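Local coordinates for hypothetical protein Atu2299 (Agrobacterium tumefaciens, PDB 2HLY) that is of unknown function but belongs to the DUF2026 family, grouped with the CA clan of papain-like cysteine peptidases, which suggests without proving a related fold, at residues Y17-S22 and V196-E201; N21-S26 and S167-W172; S125-S130 and F140-E145. All coordinates share one frame; numbering follows the deposited sequence.

Contact 1: Y17-S22 and V196-E201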
ATOM      1  N   TYR A  17       3.737   3.816  -5.380  1.00  8.76           N
ATOM      2  CA  TYR A  17       2.303   4.051  -5.313  1.00  8.97           C
ATOM      3  C   TYR A  17       1.749   4.300  -6.720  1.00  9.09           C
ATOM      4  O   TYR A  17       0.751   3.689  -7.114  1.00  9.77           O
ATOM      5  CB  TYR A  17       1.934   5.215  -4.365  1.00  9.75           C
ATOM      6  CG  TYR A  17       0.521   5.707  -4.628  1.00 10.09           C
ATOM      7  CD1 TYR A  17      -0.584   5.048  -4.069  1.00  8.98           C
ATOM      8  CD2 TYR A  17       0.284   6.780  -5.493  1.00 11.73           C
ATOM      9  CE1 TYR A  17      -1.883   5.465  -4.351  1.00 11.59           C
ATOM     10  CE2 TYR A  17      -1.018   7.214  -5.773  1.00 12.67           C
ATOM     11  CZ  TYR A  17      -2.087   6.549  -5.208  1.00 11.24           C
ATOM     12  OH  TYR A  17      -3.391   6.951  -5.489  1.00 14.53           O
ATOM     13  N   ARG A  18       2.401   5.188  -7.475  1.00  8.33           N
ATOM     14  CA  ARG A  18       1.890   5.547  -8.808  1.00  8.82           C
ATOM     15  C   ARG A  18       1.815   4.330  -9.737  1.00  8.90           C
ATOM     16  O   ARG A  18       0.803   4.142 -10.418  1.00  9.74           O
ATOM     17  CB  ARG A  18       2.721   6.664  -9.423  1.00  9.07           C
ATOM     18  CG  ARG A  18       2.012   7.345 -10.593  1.00 10.47           C
ATOM     19  CD  ARG A  18       2.887   8.435 -11.212  1.00 12.14           C
ATOM     20  NE  ARG A  18       3.253   9.506 -10.272  1.00 11.88           N
ATOM     21  CZ  ARG A  18       2.484  10.549  -9.959  1.00 14.11           C
ATOM     22  NH1 ARG A  18       1.272  10.683 -10.498  1.00 12.41           N
ATOM     23  NH2 ARG A  18       2.927  11.467  -9.097  1.00 13.16           N
ATOM     24  N   VAL A  19       2.858   3.501  -9.728  1.00  8.83           N
ATOM     25  CA  VAL A  19       2.898   2.298 -10.561  1.00  9.40           C
ATOM     26  C   VAL A  19       1.737   1.364 -10.224  1.00  9.62           C
ATOM     27  O   VAL A  19       1.001   0.922 -11.105  1.00  9.66           O
ATOM     28  CB  VAL A  19       4.250   1.573 -10.437  1.00  9.56           C
ATOM     29  CG1 VAL A  19       4.171   0.147 -11.014  1.00 10.99           C
ATOM     30  CG2 VAL A  19       5.327   2.399 -11.134  1.00  9.52           C
ATOM     31  N   ILE A  20       1.577   1.064  -8.937  1.00  9.33           N
ATOM     32  CA  ILE A  20       0.557   0.108  -8.524  1.00  9.94           C
ATOM     33  C   ILE A  20      -0.832   0.677  -8.808  1.00 10.38           C
ATOM     34  O   ILE A  20      -1.721  -0.028  -9.321  1.00 11.10           O
ATOM     35  CB  ILE A  20       0.705  -0.264  -7.033  1.00  9.80           C
ATOM     36  CG1 ILE A  20       2.096  -0.848  -6.772  1.00  9.97           C
ATOM     37  CG2 ILE A  20      -0.438  -1.208  -6.611  1.00  9.69           C
ATOM     38  CD1 ILE A  20       2.445  -1.021  -5.296  1.00  9.97           C
ATOM     39  N   ASN A  21      -1.019   1.959  -8.494  1.00 10.91           N
ATOM     40  CA  ASN A  21      -2.306   2.606  -8.743  1.00 12.15           C
ATOM     41  C   ASN A  21      -2.672   2.552 -10.219  1.00 11.87           C
ATOM     42  O   ASN A  21      -3.828   2.319 -10.589  1.00 12.42           O
ATOM     43  CB  ASN A  21      -2.259   4.060  -8.306  1.00 11.93           C
ATOM     44  CG  ASN A  21      -3.622   4.691  -8.284  1.00 14.27           C
ATOM     45  OD1 ASN A  21      -4.554   4.154  -7.669  1.00 17.23           O
ATOM     46  ND2 ASN A  21      -3.763   5.814  -8.981  1.00 16.09           N
ATOM     47  N   SER A  22      -1.676   2.765 -11.065  1.00 11.76           N
ATOM     48  CA  SER A  22      -1.893   2.789 -12.511  1.00 12.66           C
ATOM     49  C   SER A  22      -2.350   1.426 -13.036  1.00 12.64           C
ATOM     50  O   SER A  22      -3.197   1.348 -13.936  1.00 13.36           O
ATOM     51  CB  SER A  22      -0.616   3.230 -13.223  1.00 11.91           C
ATOM     52  OG  SER A  22      -0.228   4.530 -12.798  1.00 13.32           O
ATOM     53  N   VAL A 196      -1.281   0.944 -20.703  1.00 20.48           N
ATOM     54  CA  VAL A 196      -1.570   1.383 -19.342  1.00 18.08           C
ATOM     55  C   VAL A 196      -0.725   2.638 -19.052  1.00 16.83           C
ATOM     56  O   VAL A 196       0.493   2.558 -19.021  1.00 16.73           O
ATOM     57  CB  VAL A 196      -1.293   0.261 -18.304  1.00 18.23           C
ATOM     58  CG1 VAL A 196      -1.693   0.709 -16.908  1.00 16.87           C
ATOM     59  CG2 VAL A 196      -2.059  -1.021 -18.662  1.00 17.96           C
ATOM     60  N   PRO A 197      -1.375   3.807 -18.888  1.00 16.12           N
ATOM     61  CA  PRO A 197      -0.622   5.015 -18.579  1.00 15.29           C
ATOM     62  C   PRO A 197      -0.392   5.196 -17.089  1.00 14.74           C
ATOM     63  O   PRO A 197      -1.186   4.718 -16.276  1.00 14.44           O
ATOM     64  CB  PRO A 197      -1.563   6.126 -19.049  1.00 15.45           C
ATOM     65  CG  PRO A 197      -2.914   5.578 -18.827  1.00 15.97           C
ATOM     66  CD  PRO A 197      -2.822   4.078 -18.997  1.00 16.24           C
ATOM     67  N   LEU A 198       0.672   5.900 -16.729  1.00 14.48           N
ATOM     68  CA  LEU A 198       0.822   6.305 -15.334  1.00 14.18           C
ATOM     69  C   LEU A 198      -0.285   7.288 -14.977  1.00 14.21           C
ATOM     70  O   LEU A 198      -0.593   8.193 -15.762  1.00 14.93           O
ATOM     71  CB  LEU A 198       2.183   6.962 -15.117  1.00 14.20           C
ATOM     72  CG  LEU A 198       3.418   6.063 -15.048  1.00 14.96           C
ATOM     73  CD1 LEU A 198       4.699   6.908 -15.105  1.00 18.76           C
ATOM     74  CD2 LEU A 198       3.409   5.162 -13.809  1.00 15.62           C
ATOM     75  N   THR A 199      -0.908   7.101 -13.817  1.00 13.78           N
ATOM     76  CA  THR A 199      -1.913   8.058 -13.338  1.00 13.74           C
ATOM     77  C   THR A 199      -1.233   9.395 -12.981  1.00 13.80           C
ATOM     78  O   THR A 199      -0.011   9.462 -12.838  1.00 14.11           O
ATOM     79  CB  THR A 199      -2.738   7.494 -12.148  1.00 14.63           C
ATOM     80  OG1 THR A 199      -1.853   7.119 -11.094  1.00 14.18           O
ATOM     81  CG2 THR A 199      -3.548   6.260 -12.593  1.00 15.19           C
ATOM     82  N   GLY A 200      -2.027  10.457 -12.834  1.00 14.07           N
ATOM     83  CA  GLY A 200      -1.470  11.814 -12.880  1.00 14.36           C
ATOM     84  C   GLY A 200      -1.620  12.752 -11.694  1.00 14.45           C
ATOM     85  O   GLY A 200      -1.559  13.964 -11.870  1.00 14.13           O
ATOM     86  N   GLU A 201      -1.792  12.217 -10.484  1.00 15.41           N
ATOM     87  CA  GLU A 201      -1.909  13.078  -9.292  1.00 16.47           C
ATOM     88  C   GLU A 201      -0.540  13.643  -8.902  1.00 15.81           C
ATOM     89  O   GLU A 201       0.478  12.970  -9.055  1.00 16.06           O
ATOM     90  CB  GLU A 201      -2.522  12.300  -8.111  1.00 17.47           C
ATOM     91  CG  GLU A 201      -2.968  13.165  -6.904  1.00 19.29           C
ATOM     92  CD  GLU A 201      -3.584  12.329  -5.762  1.00 19.57           C
ATOM     93  OE1 GLU A 201      -3.608  11.079  -5.874  1.00 25.43           O
ATOM     94  OE2 GLU A 201      -4.042  12.914  -4.754  1.00 22.09           O
TER
HETATM   95  O   HOH W   1      -3.594   9.041  -7.310  1.00 22.35           O
HETATM   96  O   HOH W   2      -3.598   3.609 -15.624  1.00 18.31           O
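A mainly polar helix-to-loop contact joins helix 10-24 to the chain that leaves strand 193-197, with R18, N21 and S22 meeting T199 and E201. R18 reaches past T199, the two side chains pointing opposite ways, and the bend at chi3 (-60°) turns NE out of the line of the extended chain. R18 NH1 and NH2 both donate to E201 O, at 2.8 and 2.9 Å, and this oxygen lies in the guanidinium plane. NH1 also donates to T199 O, approaching from above that carbonyl's plane. An arginine suits this place because its flat end can serve two carbonyls of a turning loop at once. S22 OG accepts from T199 N (2.8 Å, 161° at the hydrogen) and donates to R18 O (2.6 Å), the usual bond of a helical serine to the carbonyl four residues earlier. N21 ND2 adds a bond to T199 OG1 at 3.1 Å. Beside them L198 CD2 lies against R18 CG and, 4.3 Å away, V19 CG2. Water 1 bridges Y17 OH and E201 OE1; water 2 donates to S22 O and P197 O. Since both acceptors of R18 are main-chain oxygens, its guanidinium follows the loop's path, and its charge probably polarises both carbonyls.

Contact 2: N21-S26 and S167-W172; sequences NSLLIS and SVAANW
The helices 10-24 and 160-172 come together with L23 CA and A169 CA 7.7 Å apart, the nearest such pair here. The packing between them is apolar; L23 carries it, and its two methyls divide the work. L23 CD1 rests on A169 CB at 3.7 Å, while L23 CD2 meets V168 CG1 at 3.8 Å. L23 CG is anti to the carbonyl carbon (chi1 -72°), which directs it to the indole's edge, near the ring plane and 4.1 Å from W172 CZ3. The side chains of L23 and W172 lie alongside one another, pointing opposite ways. The neighbouring S22 adds its CB, 4.1 Å from W172 CH2. Each residue type fits: alanine at 169 lets a leucine methyl come close to the helix backbone, the branched valine offers CG1 to the other methyl, and tryptophan is long enough to span from one helix to the other. W172 NE1 donates to A181 O, so the indole has its polar edge satisfied in a loop and its benzo edge in the apolar contact. F41 of helix 31-50 against A169 and L184 of strand 183-187 against W172 extend the same core. With no hydrogen bond between the segments, the cohesion is dispersive and hydrophobic, resting on shape and burial.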
ATOM      1  N   ASN A  21      -1.019   1.959  -8.494  1.00 10.91           N
ATOM      2  CA  ASN A  21      -2.306   2.606  -8.743  1.00 12.15           C
ATOM      3  C   ASN A  21      -2.672   2.552 -10.219  1.00 11.87           C
ATOM      4  O   ASN A  21      -3.828   2.319 -10.589  1.00 12.42           O
ATOM      5  CB  ASN A  21      -2.259   4.060  -8.306  1.00 11.93           C
ATOM      6  CG  ASN A  21      -3.622   4.691  -8.284  1.00 14.27           C
ATOM      7  OD1 ASN A  21      -4.554   4.154  -7.669  1.00 17.23           O
ATOM      8  ND2 ASN A  21      -3.763   5.814  -8.981  1.00 16.09           N
ATOM      9  N   SER A  22      -1.676   2.765 -11.065  1.00 11.76           N
ATOM     10  CA  SER A  22      -1.893   2.789 -12.511  1.00 12.66           C
ATOM     11  C   SER A  22      -2.350   1.426 -13.036  1.00 12.64           C
ATOM     12  O   SER A  22      -3.197   1.348 -13.936  1.00 13.36           O
ATOM     13  CB  SER A  22      -0.616   3.230 -13.223  1.00 11.91           C
ATOM     14  OG  SER A  22      -0.228   4.530 -12.798  1.00 13.32           O
ATOM     15  N   LEU A  23      -1.799   0.364 -12.459  1.00 12.56           N
ATOM     16  CA  LEU A  23      -2.152  -1.002 -12.849  1.00 13.90           C
ATOM     17  C   LEU A  23      -3.521  -1.435 -12.301  1.00 15.15           C
ATOM     18  O   LEU A  23      -4.216  -2.271 -12.911  1.00 16.13           O
ATOM     19  CB  LEU A  23      -1.059  -1.969 -12.374  1.00 13.23           C
ATOM     20  CG  LEU A  23       0.256  -1.875 -13.147  1.00 13.17           C
ATOM     21  CD1 LEU A  23       1.384  -2.596 -12.428  1.00 12.56           C
ATOM     22  CD2 LEU A  23       0.061  -2.454 -14.560  1.00 14.58           C
ATOM     23  N   LEU A  24      -3.912  -0.865 -11.180  1.00 17.46           N
ATOM     24  CA  LEU A  24      -5.138  -1.243 -10.504  1.00 18.76           C
ATOM     25  C   LEU A  24      -6.354  -0.508 -10.941  1.00 20.40           C
ATOM     26  O   LEU A  24      -7.423  -0.942 -10.730  1.00 19.55           O
ATOM     27  CB  LEU A  24      -5.024  -0.920  -9.068  1.00 19.41           C
ATOM     28  CG  LEU A  24      -4.334  -1.964  -8.288  1.00 21.06           C
ATOM     29  CD1 LEU A  24      -4.904  -3.318  -8.616  1.00 25.30           C
ATOM     30  CD2 LEU A  24      -2.927  -1.931  -8.541  1.00 23.97           C
ATOM     31  N   ILE A  25      -6.151   0.692 -11.419  1.00 21.58           N
ATOM     32  CA  ILE A  25      -7.269   1.638 -11.549  1.00 23.96           C
ATOM     33  C   ILE A  25      -8.448   1.075 -12.374  1.00 24.89           C
ATOM     34  O   ILE A  25      -9.614   1.276 -12.010  1.00 25.30           O
ATOM     35  CB  ILE A  25      -6.795   3.065 -11.998  1.00 23.95           C
ATOM     36  CG1 ILE A  25      -7.918   4.103 -11.833  1.00 26.12           C
ATOM     37  CG2 ILE A  25      -6.251   3.050 -13.407  1.00 24.66           C
ATOM     38  CD1 ILE A  25      -8.471   4.205 -10.417  1.00 29.84           C
ATOM     39  N   SER A  26      -8.135   0.316 -13.427  1.00 25.87           N
ATOM     40  CA  SER A  26      -9.156  -0.268 -14.308  1.00 27.03           C
ATOM     41  C   SER A  26      -9.994  -1.357 -13.625  1.00 27.53           C
ATOM     42  O   SER A  26     -11.081  -1.715 -14.106  1.00 27.77           O
ATOM     43  CB  SER A  26      -8.501  -0.849 -15.562  1.00 27.26           C
ATOM     44  OG  SER A  26      -7.684  -1.962 -15.223  1.00 28.82           O
ATOM     45  N   SER A 167       4.717  -8.653 -12.053  1.00 11.17           N
ATOM     46  CA  SER A 167       5.894  -8.608 -12.913  1.00 11.40           C
ATOM     47  C   SER A 167       5.973  -7.244 -13.603  1.00 10.72           C
ATOM     48  O   SER A 167       7.026  -6.606 -13.616  1.00 11.24           O
ATOM     49  CB  SER A 167       5.849  -9.744 -13.937  1.00 11.82           C
ATOM     50  OG  SER A 167       6.942  -9.662 -14.847  1.00 13.41           O
ATOM     51  N   VAL A 168       4.844  -6.784 -14.142  1.00 10.81           N
ATOM     52  CA  VAL A 168       4.818  -5.482 -14.814  1.00 10.93           C
ATOM     53  C   VAL A 168       5.232  -4.371 -13.842  1.00 10.90           C
ATOM     54  O   VAL A 168       6.055  -3.511 -14.186  1.00 10.89           O
ATOM     55  CB  VAL A 168       3.436  -5.185 -15.456  1.00 11.42           C
ATOM     56  CG1 VAL A 168       3.384  -3.751 -16.007  1.00 12.00           C
ATOM     57  CG2 VAL A 168       3.140  -6.217 -16.557  1.00 13.07           C
ATOM     58  N   ALA A 169       4.683  -4.427 -12.627  1.00 10.10           N
ATOM     59  CA  ALA A 169       4.990  -3.449 -11.583  1.00 10.10           C
ATOM     60  C   ALA A 169       6.486  -3.384 -11.298  1.00 10.31           C
ATOM     61  O   ALA A 169       7.075  -2.303 -11.272  1.00 10.75           O
ATOM     62  CB  ALA A 169       4.229  -3.756 -10.310  1.00 10.25           C
ATOM     63  N   ALA A 170       7.100  -4.547 -11.080  1.00  9.72           N
ATOM     64  CA  ALA A 170       8.532  -4.586 -10.753  1.00 10.43           C
ATOM     65  C   ALA A 170       9.387  -4.102 -11.914  1.00 10.38           C
ATOM     66  O   ALA A 170      10.475  -3.561 -11.725  1.00 11.34           O
ATOM     67  CB  ALA A 170       8.947  -5.982 -10.331  1.00 10.38           C
ATOM     68  N   ASN A 171       8.898  -4.305 -13.125  1.00 10.39           N
ATOM     69  CA  ASN A 171       9.665  -3.905 -14.299  1.00 12.39           C
ATOM     70  C   ASN A 171       9.459  -2.448 -14.725  1.00 12.24           C
ATOM     71  O   ASN A 171      10.338  -1.859 -15.378  1.00 13.49           O
ATOM     72  CB  ASN A 171       9.429  -4.908 -15.409  1.00 12.81           C
ATOM     73  CG  ASN A 171      10.261  -6.156 -15.202  1.00 16.67           C
ATOM     74  OD1 ASN A 171      11.484  -6.112 -15.292  1.00 19.99           O
ATOM     75  ND2 ASN A 171       9.613  -7.260 -14.887  1.00 18.32           N
ATOM     76  N   TRP A 172       8.330  -1.867 -14.324  1.00 11.74           N
ATOM     77  CA  TRP A 172       8.009  -0.456 -14.577  1.00 11.92           C
ATOM     78  C   TRP A 172       8.784   0.450 -13.605  1.00 11.48           C
ATOM     79  O   TRP A 172       9.364   1.468 -14.008  1.00 11.74           O
ATOM     80  CB  TRP A 172       6.517  -0.216 -14.373  1.00 12.08           C
ATOM     81  CG  TRP A 172       5.940   0.955 -15.147  1.00 12.76           C
ATOM     82  CD1 TRP A 172       6.619   1.997 -15.743  1.00 14.21           C
ATOM     83  CD2 TRP A 172       4.553   1.194 -15.371  1.00 12.71           C
ATOM     84  NE1 TRP A 172       5.714   2.852 -16.364  1.00 13.58           N
ATOM     85  CE2 TRP A 172       4.444   2.391 -16.131  1.00 13.32           C
ATOM     86  CE3 TRP A 172       3.381   0.504 -15.012  1.00 13.33           C
ATOM     87  CZ2 TRP A 172       3.207   2.900 -16.549  1.00 13.30           C
ATOM     88  CZ3 TRP A 172       2.152   1.015 -15.414  1.00 14.27           C
ATOM     89  CH2 TRP A 172       2.076   2.214 -16.172  1.00 14.14           C
TER

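Contact 3: S125-S130 and F140-E145; sequences SAMAAS and FFYRSE
A128 N donates to F140 O at 2.8 Å, the donor lying almost in line with the C=O bond (174°), and this bond fastens the loop after strand 120-123 to the start of strand 140-144. A128 CB also lies 3.3 Å from F140 O, a fit that suits a small side chain. Water 3 joins A126 O to F140 N nearby. M127 spreads its side chain across the strand: M127 CG stands anti to the backbone N (chi1 -166°), where it comes 3.4 Å from F140 O, and the bend at chi3 turns CE toward F141 CD1. M127 SD takes a weak hydrogen bond from Y142 N at 3.4 Å and makes oblique Met-aromatic contacts with the F140 and F141 rings. M127 CA stands over one face of F140, toward the rim, in a CH-pi contact. F141 repeats this with S130 CA, 3.7 Å from the ring centroid, while A128 O meets the ring edge at F141 CD1, 3.3 Å away, so the loop meets one face and the edge of this phenyl. The inner rings continue into the fold: F120 packs edge-to-face on F140, W91 stacks on Y142, and Y142 OH is hydrogen-bonded to Y63 OH. A flexible thioether suits a place among three aromatic residues. With one strong backbone bond, the loop is held largely by dispersion, by C-H groups over ring faces and by a carbonyl oxygen at a ring edge.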
ATOM      1  N   SER A 125       8.918   0.095  15.353  1.00 10.93           N
ATOM      2  CA  SER A 125       9.236   0.374  16.755  1.00 10.85           C
ATOM      3  C   SER A 125       8.505   1.611  17.304  1.00 11.03           C
ATOM      4  O   SER A 125       8.425   1.807  18.510  1.00 11.72           O
ATOM      5  CB  SER A 125      10.749   0.539  16.909  1.00 10.94           C
ATOM      6  OG  SER A 125      11.232   1.551  16.043  1.00 13.03           O
ATOM      7  N   ALA A 126       7.985   2.442  16.405  1.00  9.41           N
ATOM      8  CA  ALA A 126       7.210   3.624  16.774  1.00  9.08           C
ATOM      9  C   ALA A 126       5.702   3.360  16.945  1.00  9.43           C
ATOM     10  O   ALA A 126       4.938   4.270  17.293  1.00  9.58           O
ATOM     11  CB  ALA A 126       7.441   4.738  15.740  1.00  8.47           C
ATOM     12  N   MET A 127       5.274   2.123  16.699  1.00 10.07           N
ATOM     13  CA  MET A 127       3.843   1.791  16.791  1.00 10.19           C
ATOM     14  C   MET A 127       3.221   2.130  18.138  1.00 10.37           C
ATOM     15  O   MET A 127       3.810   1.880  19.199  1.00 10.54           O
ATOM     16  CB  MET A 127       3.595   0.312  16.491  1.00  9.94           C
ATOM     17  CG  MET A 127       2.114   0.021  16.234  1.00 10.27           C
ATOM     18  SD  MET A 127       1.834  -1.693  15.819  1.00 12.12           S
ATOM     19  CE  MET A 127       1.786  -2.481  17.415  1.00 15.84           C
ATOM     20  N   ALA A 128       2.020   2.693  18.072  1.00 10.14           N
ATOM     21  CA  ALA A 128       1.214   2.988  19.257  1.00 10.61           C
ATOM     22  C   ALA A 128       0.730   1.713  19.977  1.00 11.10           C
ATOM     23  O   ALA A 128       0.871   0.601  19.476  1.00 10.68           O
ATOM     24  CB  ALA A 128       0.030   3.863  18.877  1.00 11.38           C
ATOM     25  N   ALA A 129       0.158   1.893  21.167  1.00 11.45           N
ATOM     26  CA  ALA A 129      -0.226   0.750  21.993  1.00 11.51           C
ATOM     27  C   ALA A 129      -1.577   0.148  21.636  1.00 11.96           C
ATOM     28  O   ALA A 129      -1.853  -1.015  21.965  1.00 12.83           O
ATOM     29  CB  ALA A 129      -0.211   1.159  23.461  1.00 11.80           C
ATOM     30  N   SER A 130      -2.426   0.952  21.004  1.00 11.78           N
ATOM     31  CA  SER A 130      -3.822   0.579  20.761  1.00 12.25           C
ATOM     32  C   SER A 130      -4.473   1.663  19.928  1.00 12.70           C
ATOM     33  O   SER A 130      -3.870   2.693  19.646  1.00 12.04           O
ATOM     34  CB  SER A 130      -4.574   0.512  22.091  1.00 12.29           C
ATOM     35  OG  SER A 130      -4.815   1.831  22.582  1.00 13.72           O
ATOM     36  N   PHE A 140       0.170   5.267  14.590  1.00  9.41           N
ATOM     37  CA  PHE A 140      -0.462   4.128  13.946  1.00  9.34           C
ATOM     38  C   PHE A 140      -0.506   2.947  14.876  1.00  8.63           C
ATOM     39  O   PHE A 140       0.315   2.821  15.792  1.00  8.44           O
ATOM     40  CB  PHE A 140       0.263   3.730  12.653  1.00  9.30           C
ATOM     41  CG  PHE A 140       1.658   3.153  12.867  1.00  8.72           C
ATOM     42  CD1 PHE A 140       1.892   1.803  12.656  1.00  9.08           C
ATOM     43  CD2 PHE A 140       2.727   3.962  13.243  1.00  9.86           C
ATOM     44  CE1 PHE A 140       3.180   1.255  12.828  1.00  9.96           C
ATOM     45  CE2 PHE A 140       4.014   3.422  13.410  1.00  8.55           C
ATOM     46  CZ  PHE A 140       4.236   2.081  13.219  1.00 10.01           C
ATOM     47  N   PHE A 141      -1.500   2.095  14.650  1.00  8.53           N
ATOM     48  CA  PHE A 141      -1.592   0.856  15.399  1.00  8.48           C
ATOM     49  C   PHE A 141      -2.011  -0.253  14.452  1.00  8.30           C
ATOM     50  O   PHE A 141      -2.966  -0.096  13.686  1.00  8.84           O
ATOM     51  CB  PHE A 141      -2.579   0.968  16.570  1.00  9.35           C
ATOM     52  CG  PHE A 141      -2.789  -0.338  17.275  1.00  9.27           C
ATOM     53  CD1 PHE A 141      -1.814  -0.843  18.138  1.00 10.47           C
ATOM     54  CD2 PHE A 141      -3.947  -1.086  17.041  1.00 10.06           C
ATOM     55  CE1 PHE A 141      -1.994  -2.087  18.764  1.00 11.36           C
ATOM     56  CE2 PHE A 141      -4.141  -2.321  17.671  1.00 11.52           C
ATOM     57  CZ  PHE A 141      -3.163  -2.825  18.513  1.00 11.58           C
ATOM     58  N   TYR A 142      -1.302  -1.372  14.539  1.00  8.32           N
ATOM     59  CA  TYR A 142      -1.591  -2.569  13.747  1.00  8.85           C
ATOM     60  C   TYR A 142      -1.803  -3.785  14.637  1.00  9.54           C
ATOM     61  O   TYR A 142      -1.053  -3.993  15.613  1.00 10.73           O
ATOM     62  CB  TYR A 142      -0.401  -2.929  12.867  1.00  8.74           C
ATOM     63  CG  TYR A 142      -0.019  -1.978  11.773  1.00  8.40           C
ATOM     64  CD1 TYR A 142      -0.956  -1.152  11.143  1.00 10.26           C
ATOM     65  CD2 TYR A 142       1.309  -1.921  11.348  1.00 10.75           C
ATOM     66  CE1 TYR A 142      -0.573  -0.294  10.087  1.00  9.55           C
ATOM     67  CE2 TYR A 142       1.700  -1.072  10.311  1.00 11.96           C
ATOM     68  CZ  TYR A 142       0.760  -0.260   9.698  1.00  8.70           C
ATOM     69  OH  TYR A 142       1.152   0.546   8.653  1.00  9.13           O
ATOM     70  N   ARG A 143      -2.807  -4.591  14.296  1.00  9.89           N
ATOM     71  CA  ARG A 143      -2.893  -5.947  14.830  1.00 10.62           C
ATOM     72  C   ARG A 143      -2.970  -6.915  13.675  1.00 10.12           C
ATOM     73  O   ARG A 143      -4.004  -7.003  12.990  1.00 10.01           O
ATOM     74  CB  ARG A 143      -4.076  -6.137  15.774  1.00 11.06           C
ATOM     75  CG  ARG A 143      -4.085  -7.536  16.370  1.00 15.32           C
ATOM     76  CD  ARG A 143      -5.200  -7.745  17.360  1.00 20.21           C
ATOM     77  NE  ARG A 143      -6.512  -7.685  16.726  1.00 24.92           N
ATOM     78  CZ  ARG A 143      -7.446  -6.791  17.043  1.00 28.14           C
ATOM     79  NH1 ARG A 143      -7.215  -5.893  17.994  1.00 28.82           N
ATOM     80  NH2 ARG A 143      -8.617  -6.799  16.418  1.00 28.47           N
ATOM     81  N   SER A 144      -1.873  -7.637  13.470  1.00 10.90           N
ATOM     82  CA  SER A 144      -1.824  -8.681  12.466  1.00 11.97           C
ATOM     83  C   SER A 144      -2.814  -9.793  12.809  1.00 12.94           C
ATOM     84  O   SER A 144      -2.875 -10.246  13.952  1.00 13.61           O
ATOM     85  CB  SER A 144      -0.410  -9.268  12.354  1.00 13.35           C
ATOM     86  OG  SER A 144      -0.386 -10.266  11.341  1.00 14.27           O
ATOM     87  N   GLU A 145      -3.563 -10.224  11.796  1.00 13.19           N
ATOM     88  CA  GLU A 145      -4.478 -11.358  11.904  1.00 13.67           C
ATOM     89  C   GLU A 145      -4.078 -12.392  10.851  1.00 13.51           C
ATOM     90  O   GLU A 145      -4.660 -12.440   9.757  1.00 12.15           O
ATOM     91  CB  GLU A 145      -5.907 -10.888  11.709  1.00 14.34           C
ATOM     92  CG  GLU A 145      -6.355  -9.940  12.807  1.00 18.08           C
ATOM     93  CD  GLU A 145      -6.782 -10.663  14.080  1.00 23.59           C
ATOM     94  OE1 GLU A 145      -6.693 -11.921  14.140  1.00 24.82           O
ATOM     95  OE2 GLU A 145      -7.220  -9.966  15.024  1.00 25.70           O
TER
HETATM   96  O   HOH W   3       2.632   5.672  16.501  1.00 14.22           O

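From the N terminus, the chain first builds helix 10-24, and both long-range closures start there. Contact 2 returns to it with helix 160-172, closing a loop of 140 residues; contact 1 returns later still, with the end of strand 193-197 and the loop after it, closing 173. The two share N21 and S22, have centres about 7 Å apart and meet directly where W172 packs on V196, P197 and L198, so helix, helix and C-terminal hairpin form one cluster. Contact 3 is local, closing a loop of nine residues, and is nested inside both others. It lies on the opposite side of the chain's centre, about 29 Å from each between centres, and ties the 125-130 loop to an edge strand of the three-stranded sheet.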